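Local coordinates for putative sugar ABC transport system, substrate-binding protein (Bordetella parapertussis, PDB 5IX8) that probably binds a sugar in the periplasm and delivers it to an ABC transporter, at residues 1-6 against 261-266; 265-268 against 274-277; 27-32 against 255-260; 35-40 against 46-51. One frame throughout, in Å; residues are numbered along the deposited sequence.

Contact 1. Residues 1-6 against 261-266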
loop_
_atom_site.group_PDB
_atom_site.type_symbol
_atom_site.label_atom_id
_atom_site.label_comp_id
_atom_site.label_asym_id
_atom_site.label_seq_id
_atom_site.Cartn_x
_atom_site.Cartn_y
_atom_site.Cartn_z
ATOM N N ASP A 1 -1.049 17.160 13.834
ATOM C CA ASP A 1 -0.971 17.684 12.472
ATOM C C ASP A 1 -1.292 16.567 11.508
ATOM O O ASP A 1 -0.590 15.555 11.459
ATOM C CB ASP A 1 0.420 18.283 12.205
ATOM C CG ASP A 1 0.632 18.760 10.736
ATOM O OD1 ASP A 1 -0.306 18.834 9.905
ATOM O OD2 ASP A 1 1.793 19.093 10.418
ATOM N N ARG A 2 -2.368 16.750 10.735
ATOM C CA ARG A 2 -2.793 15.705 9.807
ATOM C C ARG A 2 -1.772 15.472 8.701
ATOM O O ARG A 2 -1.843 14.435 8.021
ATOM C CB ARG A 2 -4.161 16.049 9.183
ATOM C CG ARG A 2 -4.137 17.173 8.145
ATOM C CD ARG A 2 -5.564 17.633 7.779
ATOM N NE ARG A 2 -5.540 18.624 6.705
ATOM C CZ ARG A 2 -5.418 19.934 6.887
ATOM N NH1 ARG A 2 -5.342 20.461 8.127
ATOM N NH2 ARG A 2 -5.403 20.727 5.830
ATOM N N LEU A 3 -0.877 16.434 8.461
ATOM C CA LEU A 3 0.159 16.276 7.441
ATOM C C LEU A 3 1.524 15.947 8.052
ATOM O O LEU A 3 2.527 15.916 7.327
ATOM C CB LEU A 3 0.228 17.539 6.566
ATOM C CG LEU A 3 -1.053 17.730 5.739
ATOM C CD1 LEU A 3 -1.152 19.180 5.250
ATOM C CD2 LEU A 3 -1.093 16.752 4.588
ATOM N N GLN A 4 1.569 15.690 9.366
ATOM C CA GLN A 4 2.787 15.276 10.090
ATOM C C GLN A 4 3.976 16.212 9.858
ATOM O O GLN A 4 5.122 15.766 9.837
ATOM C CB GLN A 4 3.207 13.855 9.723
ATOM C CG GLN A 4 2.412 12.750 10.350
ATOM C CD GLN A 4 2.975 11.355 9.995
ATOM O OE1 GLN A 4 4.072 11.220 9.415
ATOM N NE2 GLN A 4 2.228 10.319 10.348
ATOM N N GLY A 5 3.722 17.506 9.679
ATOM C CA GLY A 5 4.770 18.480 9.392
ATOM C C GLY A 5 5.462 18.344 8.055
ATOM O O GLY A 5 6.491 18.981 7.844
ATOM N N ILE A 6 4.925 17.552 7.136
ATOM C CA ILE A 6 5.639 17.324 5.883
ATOM C C ILE A 6 5.540 18.533 4.982
ATOM O O ILE A 6 6.504 18.888 4.284
ATOM C CB ILE A 6 5.097 16.065 5.194
ATOM C CG1 ILE A 6 5.503 14.858 6.025
ATOM C CG2 ILE A 6 5.620 15.981 3.748
ATOM C CD1 ILE A 6 4.745 13.585 5.640
ATOM N N ILE A 261 -1.251 13.872 -1.670
ATOM C CA ILE A 261 -1.521 13.979 -3.108
ATOM C C ILE A 261 -2.223 15.294 -3.440
ATOM O O ILE A 261 -1.880 15.980 -4.414
ATOM C CB ILE A 261 -2.327 12.746 -3.568
ATOM C CG1 ILE A 261 -1.354 11.536 -3.652
ATOM C CG2 ILE A 261 -3.019 13.018 -4.893
ATOM C CD1 ILE A 261 -2.062 10.185 -3.675
ATOM N N VAL A 262 -3.210 15.673 -2.637
ATOM C CA VAL A 262 -3.914 16.934 -2.876
ATOM C C VAL A 262 -2.972 18.124 -2.710
ATOM O O VAL A 262 -2.956 19.059 -3.536
ATOM C CB VAL A 262 -5.133 17.042 -1.941
ATOM C CG1 VAL A 262 -5.766 18.435 -2.014
ATOM C CG2 VAL A 262 -6.145 15.964 -2.313
ATOM N N GLN A 263 -2.185 18.129 -1.623
ATOM C CA GLN A 263 -1.319 19.284 -1.377
ATOM C C GLN A 263 -0.223 19.406 -2.435
ATOM O O GLN A 263 0.168 20.527 -2.809
ATOM C CB GLN A 263 -0.711 19.200 0.027
ATOM C CG GLN A 263 -1.781 19.428 1.113
ATOM C CD GLN A 263 -2.302 20.857 1.078
ATOM O OE1 GLN A 263 -1.594 21.761 0.653
ATOM N NE2 GLN A 263 -3.549 21.066 1.498
ATOM N N TYR A 264 0.288 18.268 -2.922
ATOM C CA TYR A 264 1.286 18.296 -3.987
ATOM C C TYR A 264 0.663 18.741 -5.302
ATOM O O TYR A 264 1.281 19.518 -6.062
ATOM C CB TYR A 264 1.933 16.905 -4.167
ATOM C CG TYR A 264 3.057 16.548 -3.206
ATOM C CD1 TYR A 264 2.866 16.577 -1.814
ATOM C CD2 TYR A 264 4.312 16.176 -3.700
ATOM C CE1 TYR A 264 3.898 16.266 -0.953
ATOM C CE2 TYR A 264 5.369 15.844 -2.844
ATOM C CZ TYR A 264 5.159 15.895 -1.480
ATOM O OH TYR A 264 6.195 15.569 -0.634
ATOM N N ALA A 265 -0.553 18.243 -5.596
ATOM C CA ALA A 265 -1.213 18.603 -6.857
ATOM C C ALA A 265 -1.483 20.108 -6.940
ATOM O O ALA A 265 -1.322 20.712 -8.018
ATOM C CB ALA A 265 -2.522 17.819 -7.032
ATOM N N ILE A 266 -1.912 20.734 -5.830
ATOM C CA ILE A 266 -2.182 22.178 -5.883
ATOM C C ILE A 266 -0.920 22.928 -6.246
ATOM O O ILE A 266 -0.937 23.857 -7.076
ATOM C CB ILE A 266 -2.736 22.690 -4.543
ATOM C CG1 ILE A 266 -4.106 22.090 -4.244
ATOM C CG2 ILE A 266 -2.850 24.215 -4.555
ATOM C CD1 ILE A 266 -4.535 22.262 -2.782
#

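Contact 2. Residues 265-268 against 274-277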
loop_
_atom_site.group_PDB
_atom_site.type_symbol
_atom_site.label_atom_id
_atom_site.label_comp_id
_atom_site.label_asym_id
_atom_site.label_seq_id
_atom_site.Cartn_x
_atom_site.Cartn_y
_atom_site.Cartn_z
ATOM N N ALA A 265 -0.553 18.243 -5.596
ATOM C CA ALA A 265 -1.213 18.603 -6.857
ATOM C C ALA A 265 -1.483 20.108 -6.940
ATOM O O ALA A 265 -1.322 20.712 -8.018
ATOM C CB ALA A 265 -2.522 17.819 -7.032
ATOM N N ILE A 266 -1.912 20.734 -5.830
ATOM C CA ILE A 266 -2.182 22.178 -5.883
ATOM C C ILE A 266 -0.920 22.928 -6.246
ATOM O O ILE A 266 -0.937 23.857 -7.076
ATOM C CB ILE A 266 -2.736 22.690 -4.543
ATOM C CG1 ILE A 266 -4.106 22.090 -4.244
ATOM C CG2 ILE A 266 -2.850 24.215 -4.555
ATOM C CD1 ILE A 266 -4.535 22.262 -2.782
ATOM N N ARG A 267 0.197 22.538 -5.631
ATOM C CA ARG A 267 1.465 23.200 -5.904
ATOM C C ARG A 267 1.889 22.983 -7.340
ATOM O O ARG A 267 2.316 23.926 -8.020
ATOM C CB ARG A 267 2.519 22.690 -4.916
ATOM C CG ARG A 267 2.255 23.285 -3.529
ATOM C CD ARG A 267 3.086 22.551 -2.497
ATOM N NE ARG A 267 3.050 23.277 -1.227
ATOM C CZ ARG A 267 2.087 23.151 -0.329
ATOM N NH1 ARG A 267 1.083 22.275 -0.508
ATOM N NH2 ARG A 267 2.164 23.882 0.759
ATOM N N GLU A 268 1.801 21.742 -7.825
ATOM C CA GLU A 268 2.185 21.478 -9.216
ATOM C C GLU A 268 1.338 22.313 -10.165
ATOM O O GLU A 268 1.857 22.963 -11.082
ATOM C CB GLU A 268 2.025 19.990 -9.522
ATOM C CG GLU A 268 2.986 19.447 -10.589
ATOM C CD GLU A 268 2.548 19.736 -12.019
ATOM O OE1 GLU A 268 1.332 19.935 -12.267
ATOM O OE2 GLU A 268 3.438 19.749 -12.913
HETATM N N MSE A 274 7.604 22.598 -5.020
HETATM C CA MSE A 274 7.095 21.293 -4.596
HETATM C C MSE A 274 7.631 20.910 -3.248
HETATM O O MSE A 274 8.752 21.271 -2.905
HETATM C CB MSE A 274 7.478 20.210 -5.605
HETATM C CG MSE A 274 6.891 20.480 -6.951
HETATM SE SE MSE A 274 4.980 20.351 -6.989
HETATM C CE MSE A 274 4.761 18.438 -6.795
ATOM N N PRO A 275 6.851 20.143 -2.495
ATOM C CA PRO A 275 7.371 19.544 -1.279
ATOM C C PRO A 275 8.327 18.416 -1.646
ATOM O O PRO A 275 8.609 18.199 -2.845
ATOM C CB PRO A 275 6.094 19.054 -0.556
ATOM C CG PRO A 275 4.911 19.568 -1.380
ATOM C CD PRO A 275 5.478 19.702 -2.772
ATOM N N PRO A 276 8.864 17.678 -0.665
ATOM C CA PRO A 276 9.980 16.761 -0.976
ATOM C C PRO A 276 9.610 15.682 -1.987
ATOM O O PRO A 276 8.546 15.061 -1.918
ATOM C CB PRO A 276 10.331 16.158 0.388
ATOM C CG PRO A 276 9.794 17.145 1.386
ATOM C CD PRO A 276 8.565 17.706 0.783
ATOM N N LEU A 277 10.525 15.446 -2.924
ATOM C CA LEU A 277 10.382 14.344 -3.867
ATOM C C LEU A 277 11.710 13.630 -4.012
ATOM O O LEU A 277 12.726 14.258 -4.325
ATOM C CB LEU A 277 9.888 14.822 -5.245
ATOM C CG LEU A 277 8.448 15.356 -5.330
ATOM C CD1 LEU A 277 8.294 16.224 -6.563
ATOM C CD2 LEU A 277 7.463 14.146 -5.334
#

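Contact 3. Residues 27-32 against 255-260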
loop_
_atom_site.group_PDB
_atom_site.type_symbol
_atom_site.label_atom_id
_atom_site.label_comp_id
_atom_site.label_asym_id
_atom_site.label_seq_id
_atom_site.Cartn_x
_atom_site.Cartn_y
_atom_site.Cartn_z
ATOM N N ASP A 27 -10.093 -2.892 1.773
ATOM C CA ASP A 27 -9.339 -2.810 3.025
ATOM C C ASP A 27 -9.084 -1.356 3.388
ATOM O O ASP A 27 -9.725 -0.465 2.840
ATOM C CB ASP A 27 -8.033 -3.622 2.968
ATOM C CG ASP A 27 -7.045 -3.153 1.880
ATOM O OD1 ASP A 27 -7.081 -1.985 1.436
ATOM O OD2 ASP A 27 -6.170 -3.990 1.499
ATOM N N ASN A 28 -8.217 -1.084 4.353
ATOM C CA ASN A 28 -8.047 0.302 4.746
ATOM C C ASN A 28 -7.055 1.048 3.883
ATOM O O ASN A 28 -6.905 2.263 4.065
ATOM C CB ASN A 28 -7.587 0.410 6.205
ATOM C CG ASN A 28 -8.716 0.193 7.162
ATOM O OD1 ASN A 28 -9.889 0.372 6.791
ATOM N ND2 ASN A 28 -8.395 -0.207 8.398
ATOM N N PHE A 29 -6.349 0.368 2.977
ATOM C CA PHE A 29 -5.235 1.051 2.323
ATOM C C PHE A 29 -5.726 1.949 1.199
ATOM O O PHE A 29 -5.581 3.172 1.271
ATOM C CB PHE A 29 -4.208 0.035 1.809
ATOM C CG PHE A 29 -3.030 0.673 1.104
ATOM C CD1 PHE A 29 -2.154 1.498 1.810
ATOM C CD2 PHE A 29 -2.836 0.505 -0.267
ATOM C CE1 PHE A 29 -1.066 2.120 1.182
ATOM C CE2 PHE A 29 -1.731 1.100 -0.909
ATOM C CZ PHE A 29 -0.845 1.909 -0.176
ATOM N N TYR A 30 -6.250 1.369 0.116
ATOM C CA TYR A 30 -6.742 2.258 -0.940
ATOM C C TYR A 30 -7.918 3.085 -0.462
ATOM O O TYR A 30 -8.086 4.237 -0.903
ATOM C CB TYR A 30 -7.160 1.476 -2.196
ATOM C CG TYR A 30 -6.071 0.551 -2.705
ATOM C CD1 TYR A 30 -4.910 1.057 -3.302
ATOM C CD2 TYR A 30 -6.206 -0.830 -2.617
ATOM C CE1 TYR A 30 -3.900 0.193 -3.759
ATOM C CE2 TYR A 30 -5.164 -1.696 -3.071
ATOM C CZ TYR A 30 -4.037 -1.161 -3.645
ATOM O OH TYR A 30 -3.011 -1.950 -4.089
ATOM N N LYS A 31 -8.756 2.520 0.410
ATOM C CA LYS A 31 -9.869 3.308 0.934
ATOM C C LYS A 31 -9.351 4.484 1.761
ATOM O O LYS A 31 -9.907 5.585 1.704
ATOM C CB LYS A 31 -10.820 2.407 1.755
ATOM C CG LYS A 31 -12.123 3.094 2.106
ATOM C CD LYS A 31 -12.972 2.293 3.128
ATOM C CE LYS A 31 -13.258 0.936 2.622
ATOM N NZ LYS A 31 -14.053 0.095 3.572
ATOM N N GLY A 32 -8.267 4.273 2.523
ATOM C CA GLY A 32 -7.606 5.384 3.197
ATOM C C GLY A 32 -7.096 6.450 2.241
ATOM O O GLY A 32 -7.260 7.656 2.479
ATOM N N VAL A 255 -4.219 7.382 4.504
ATOM C CA VAL A 255 -4.921 8.650 4.665
ATOM C C VAL A 255 -3.955 9.797 4.438
ATOM O O VAL A 255 -4.244 10.715 3.674
ATOM C CB VAL A 255 -5.578 8.751 6.051
ATOM C CG1 VAL A 255 -6.117 10.164 6.280
ATOM C CG2 VAL A 255 -6.708 7.731 6.193
ATOM N N ILE A 256 -2.770 9.742 5.054
ATOM C CA ILE A 256 -1.847 10.867 4.847
ATOM C C ILE A 256 -1.355 10.897 3.392
ATOM O O ILE A 256 -1.132 11.986 2.832
ATOM C CB ILE A 256 -0.691 10.877 5.877
ATOM C CG1 ILE A 256 0.000 12.256 5.832
ATOM C CG2 ILE A 256 0.324 9.767 5.624
ATOM C CD1 ILE A 256 0.993 12.521 6.926
HETATM N N MSE A 257 -1.243 9.736 2.732
HETATM C CA MSE A 257 -0.811 9.734 1.335
HETATM C C MSE A 257 -1.820 10.479 0.486
HETATM O O MSE A 257 -1.437 11.272 -0.386
HETATM C CB MSE A 257 -0.645 8.324 0.786
HETATM C CG MSE A 257 0.454 7.529 1.437
HETATM SE SE MSE A 257 0.486 5.686 0.700
HETATM C CE MSE A 257 1.378 4.875 2.199
ATOM N N GLY A 258 -3.111 10.250 0.766
ATOM C CA GLY A 258 -4.155 10.952 0.026
ATOM C C GLY A 258 -4.118 12.453 0.255
ATOM O O GLY A 258 -4.266 13.233 -0.682
ATOM N N ARG A 259 -3.940 12.875 1.511
ATOM C CA ARG A 259 -3.840 14.308 1.794
ATOM C C ARG A 259 -2.658 14.915 1.075
ATOM O O ARG A 259 -2.744 16.032 0.535
ATOM C CB ARG A 259 -3.710 14.552 3.293
ATOM C CG ARG A 259 -4.854 14.008 4.121
ATOM C CD ARG A 259 -4.768 14.610 5.540
ATOM N NE ARG A 259 -5.805 14.066 6.396
ATOM C CZ ARG A 259 -7.088 14.417 6.323
ATOM N NH1 ARG A 259 -7.493 15.371 5.462
ATOM N NH2 ARG A 259 -7.961 13.818 7.126
ATOM N N LEU A 260 -1.523 14.221 1.112
ATOM C CA LEU A 260 -0.345 14.733 0.435
ATOM C C LEU A 260 -0.556 14.829 -1.067
ATOM O O LEU A 260 -0.094 15.775 -1.686
ATOM C CB LEU A 260 0.862 13.856 0.748
ATOM C CG LEU A 260 1.324 13.907 2.191
ATOM C CD1 LEU A 260 2.335 12.788 2.475
ATOM C CD2 LEU A 260 1.919 15.283 2.550
#

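Contact 4. Residues 35-40 against 46-51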
loop_
_atom_site.group_PDB
_atom_site.type_symbol
_atom_site.label_atom_id
_atom_site.label_comp_id
_atom_site.label_asym_id
_atom_site.label_seq_id
_atom_site.Cartn_x
_atom_site.Cartn_y
_atom_site.Cartn_z
ATOM N N TYR A 35 -10.112 8.341 1.065
ATOM C CA TYR A 35 -10.575 9.237 2.125
ATOM C C TYR A 35 -9.651 10.456 2.267
ATOM O O TYR A 35 -10.119 11.597 2.400
ATOM C CB TYR A 35 -10.670 8.492 3.464
ATOM C CG TYR A 35 -10.907 9.472 4.575
ATOM C CD1 TYR A 35 -12.152 10.090 4.716
ATOM C CD2 TYR A 35 -9.876 9.833 5.453
ATOM C CE1 TYR A 35 -12.347 11.051 5.700
ATOM C CE2 TYR A 35 -10.070 10.789 6.442
ATOM C CZ TYR A 35 -11.329 11.383 6.562
ATOM O OH TYR A 35 -11.589 12.318 7.546
ATOM N N GLY A 36 -8.329 10.229 2.284
ATOM C CA GLY A 36 -7.403 11.350 2.445
ATOM C C GLY A 36 -7.538 12.345 1.318
ATOM O O GLY A 36 -7.519 13.562 1.540
ATOM N N ILE A 37 -7.731 11.846 0.089
ATOM C CA ILE A 37 -7.931 12.762 -1.034
ATOM C C ILE A 37 -9.222 13.558 -0.863
ATOM O O ILE A 37 -9.245 14.789 -1.016
ATOM C CB ILE A 37 -7.934 11.985 -2.361
ATOM C CG1 ILE A 37 -6.525 11.419 -2.629
ATOM C CG2 ILE A 37 -8.365 12.909 -3.507
ATOM C CD1 ILE A 37 -6.495 10.513 -3.877
ATOM N N VAL A 38 -10.326 12.860 -0.601
ATOM C CA VAL A 38 -11.637 13.522 -0.510
ATOM C C VAL A 38 -11.670 14.518 0.646
ATOM O O VAL A 38 -12.123 15.671 0.506
ATOM C CB VAL A 38 -12.734 12.456 -0.372
ATOM C CG1 VAL A 38 -14.064 13.123 0.014
ATOM C CG2 VAL A 38 -12.848 11.695 -1.673
ATOM N N ASP A 39 -11.186 14.102 1.812
ATOM C CA ASP A 39 -11.247 15.004 2.948
ATOM C C ASP A 39 -10.275 16.173 2.804
ATOM O O ASP A 39 -10.582 17.296 3.221
ATOM C CB ASP A 39 -10.980 14.250 4.245
ATOM C CG ASP A 39 -11.189 15.136 5.428
ATOM O OD1 ASP A 39 -12.372 15.495 5.658
ATOM O OD2 ASP A 39 -10.190 15.508 6.087
ATOM N N GLU A 40 -9.094 15.943 2.241
ATOM C CA GLU A 40 -8.208 17.080 2.040
ATOM C C GLU A 40 -8.757 18.008 0.967
ATOM O O GLU A 40 -8.597 19.230 1.062
ATOM C CB GLU A 40 -6.797 16.583 1.681
ATOM C CG GLU A 40 -5.774 17.701 1.807
ATOM C CD GLU A 40 -5.523 18.136 3.245
ATOM O OE1 GLU A 40 -5.898 17.423 4.215
ATOM O OE2 GLU A 40 -4.888 19.201 3.405
ATOM N N VAL A 46 -10.538 21.873 -3.796
ATOM C CA VAL A 46 -10.232 20.942 -4.877
ATOM C C VAL A 46 -11.461 20.084 -5.091
ATOM O O VAL A 46 -12.128 19.690 -4.121
ATOM C CB VAL A 46 -8.997 20.072 -4.554
ATOM C CG1 VAL A 46 -8.859 18.926 -5.557
ATOM C CG2 VAL A 46 -7.737 20.975 -4.573
ATOM N N GLU A 47 -11.779 19.802 -6.357
ATOM C CA GLU A 47 -12.949 18.997 -6.691
ATOM C C GLU A 47 -12.513 17.584 -7.052
ATOM O O GLU A 47 -11.653 17.398 -7.923
ATOM C CB GLU A 47 -13.704 19.616 -7.863
ATOM C CG GLU A 47 -14.949 18.876 -8.238
ATOM C CD GLU A 47 -15.637 19.485 -9.443
ATOM O OE1 GLU A 47 -15.242 20.593 -9.857
ATOM O OE2 GLU A 47 -16.569 18.856 -9.981
ATOM N N VAL A 48 -13.093 16.594 -6.384
ATOM C CA VAL A 48 -12.901 15.195 -6.742
ATOM C C VAL A 48 -14.109 14.798 -7.570
ATOM O O VAL A 48 -15.230 14.701 -7.056
ATOM C CB VAL A 48 -12.751 14.310 -5.505
ATOM C CG1 VAL A 48 -12.539 12.819 -5.909
ATOM C CG2 VAL A 48 -11.614 14.867 -4.623
ATOM N N VAL A 49 -13.891 14.609 -8.867
ATOM C CA VAL A 49 -15.023 14.377 -9.762
ATOM C C VAL A 49 -15.526 12.944 -9.664
ATOM O O VAL A 49 -16.735 12.683 -9.774
ATOM C CB VAL A 49 -14.613 14.718 -11.198
ATOM C CG1 VAL A 49 -15.725 14.363 -12.170
ATOM C CG2 VAL A 49 -14.252 16.169 -11.264
ATOM N N GLN A 50 -14.626 12.001 -9.445
ATOM C CA GLN A 50 -15.024 10.608 -9.432
ATOM C C GLN A 50 -13.956 9.822 -8.705
ATOM O O GLN A 50 -12.765 10.117 -8.853
ATOM C CB GLN A 50 -15.190 10.101 -10.867
ATOM C CG GLN A 50 -15.776 8.748 -10.947
ATOM C CD GLN A 50 -15.985 8.331 -12.375
ATOM O OE1 GLN A 50 -15.135 7.678 -12.965
ATOM N NE2 GLN A 50 -17.127 8.709 -12.945
ATOM N N VAL A 51 -14.388 8.833 -7.927
ATOM C CA VAL A 51 -13.522 7.770 -7.431
ATOM C C VAL A 51 -14.025 6.470 -8.030
ATOM O O VAL A 51 -15.207 6.130 -7.883
ATOM C CB VAL A 51 -13.512 7.693 -5.905
ATOM C CG1 VAL A 51 -12.588 6.579 -5.468
ATOM C CG2 VAL A 51 -13.083 9.025 -5.303
#

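Contact 1. Residues 1-6 against 261-266
Leu-3 and Gln-263 meet through aliphatic carbons: CD1 of the leucine rests 4.2 Å from CG of the glutamine, the two side chains crossing at about a right angle. The leucine reaches the helix with CG beside its backbone N, and one methyl of its fork does the touching. The Gln-263 chain bends at chi2 (-67°), so that CG faces Leu-3 and the amide turns to other partners: OE1 accepts from Ile-10 N, while NE2 donates to Glu-40 OE2. A second, looser touch joins CG2 of Ile-6 to the hydroxyl OH of Tyr-264 at 4.4 Å; that hydroxyl is hydrogen-bonded to Pro-276 O.

No hydrogen bond crosses between the segments; residues 1-6 are folded partly by their own bonds, and Asp-1 O is also hydrogen-bonded to Tyr-309 OH. Residues 1-4 form a type I turn and residues 3-6 a type I' turn. In the carboxylate of Asp-1, OD1 accepts from Leu-3 N at 2.9 Å in an Asx turn, the donor lying well above the carboxylate plane, by 64°. A further bond from Gly-5 N to Asp-1 OD2 is unusually short and therefore doubtful. In this shape the N-terminus offers Leu-3 and Ile-6 to the helix.

The turns lie against helix 254-270, where Leu-3 also touches Arg-259 and Leu-260, and Arg-2 reaches Arg-259 as well. Ile-6 and Tyr-264 both lean on Phe-289 of strand 288-290, and Ile-261 packs on Ile-103 and Ala-105 of strand 101-105.

Contact 2. Residues 265-268 against 274-277
Met-274, a selenomethionine here, lays its selenium on the helix between Arg-267 and Glu-268. Its chain coils rather than stretching out: bends at chi2 (-67°) and chi3 (-71°) turn SE inward, 3.6 Å from Glu-268 N and 4.0 Å from Arg-267 CB. The methyl CE continues along the helix side to within 4.2 Å of Glu-268 CB, so the selenium end sits against the backbone and the roots of two successive side chains.

Beside it, the ring of Pro-275 packs on the straight part of Arg-267. The arginine is extended from CG to NE, and its CD lies 3.7 Å from Pro-275 CG and equally close to Pro-275 CD. The two side chains cross obliquely, with the proline meeting mainly the methylene next to NE. This apolar flank leaves the nitrogens beyond to polar partners: NH2 donates to Glu-8 O and NH1 to Gln-263 OE1, two bonds that help fix the rotation of the guanidinium.

Glu-268 shares only the base of its side chain with Met-274. With CG opposite the backbone N (chi1 -151°), its carboxylate leads away from the returning chain, towards a salt bridge with Lys-101 and a hydrogen bond from Tyr-77 OH, which would help balance its charge.

Nothing polar joins the segments directly. The contact is a helix end followed by a loop that doubles back over it: helix 254-270 ends two residues beyond Glu-268, and after the short link 271-273 the chain returns along its side on the way to strand 288-290 of the parallel sheet, within one of the two alpha/beta lobes of a periplasmic binding protein fold.

Contact 3. Residues 27-32 against 255-260
A close helix-helix approach in one alpha/beta lobe of the periplasmic binding protein fold brings Gly-32 of helix 28-43 against Val-255 of helix 254-270, with a Met-aromatic contact between Phe-29 and Met-257 alongside. Near Gly-32 no side chain separates the backbones, and its CA comes within 4.5 Å of Val-255 CA. The valine uses the branch beside its backbone N: CG2 lies 3.9 Å from Gly-32 CA and 3.8 Å from Gly-32 O.

Phe-29 starts out pointing away from the partner helix, yet its ring swings back because CG stands opposite the backbone N (chi1 179°). Met-257, a selenomethionine in this crystal, runs extended beyond CG and crosses the Phe-29 side chain at about a right angle. Its methyl CE arrives at the ring edge, in plane, 3.8 Å from Phe-29 CE1. SE stands 5.0 Å from the centroid of the Phe-29 ring in an oblique position, 66° off the normal. Met-257 also touches Val-118 of strand 116-119, so it links this helix pair to the parallel sheet.

Helix 28-43 is capped just before the contact: Asp-27 at the N-cap accepts from Phe-29 N through OD1 at 2.9 Å. The closest backbone meeting is a CA-H...O contact, Val-255 CA to Gly-32 O at 3.4 Å, with 151° at the hydrogen.

Contact 4. Residues 35-40 against 46-51
Helix packing on an edge strand, inside the beta-alpha-beta unit of strand 17-22, helix 28-43 and strand 47-53, is what joins Ile-37 and Val-38 to Val-48. The contact is wholly apolar, and no hydrogen bond passes between the segments. Val-48 carries it from the strand side, directed at the helix from CB, with CG2 the methyl that reaches in and CG1 lying alongside. CG2, the branch beside the backbone N, sits 4.0 Å from CG2 of Ile-37, methyl to methyl, and the two side chains cross at about a right angle. On the isoleucine the short branch does the touching: CG2 stands opposite the backbone N, while CG1 takes the position opposite the carbonyl carbon.

The same methyl also reaches Val-38: Val-48 CG2 lies 4.3 Å from Val-38 CA, while Val-48 CG1 lies 4.4 Å from Val-38 CG2. One strand residue therefore fits against two consecutive helix residues, with CA atoms of Val-38 and Val-48 6.6 Å apart.

The strand is not regular here. Val-49 has near-helical backbone angles (phi -78°, psi -34°), so the next residue after Val-48 to direct its side chain at the helix is Val-51, three positions on instead of two.

Strand 47-53 is an outer strand of the parallel sheet and bonds through its backbone to strand 17-22, whose Leu-18 also touches Ile-37. Val-49 and Gln-50 pack on helix 60-73, while Asp-39 of helix 28-43 forms a salt bridge with Arg-259 of helix 254-270.

Helix 254-270 runs through contacts 1, 2 and 3, and helix 28-43 joins contact 3 to contact 4. Contacts 1 and 2 have centres about 9 Å apart and share Ala-265 and Ile-266. Glu-40 of contact 4 ties contacts 1 and 3 to it by salt bridges: its OE1 lies 2.8 Å from Arg-2 NE and 2.9 Å from Arg-259 NH1. Contacts 2 and 4, about 17 Å apart between centres, still touch where Ile-266 CG1 meets Val-46 CG2 at 3.8 Å. Contact 3 is nearest the middle of the chain, about 9 Å from its centre, against about 18 to 21 Å for the others; in this family the sugar cleft lies between the lobes.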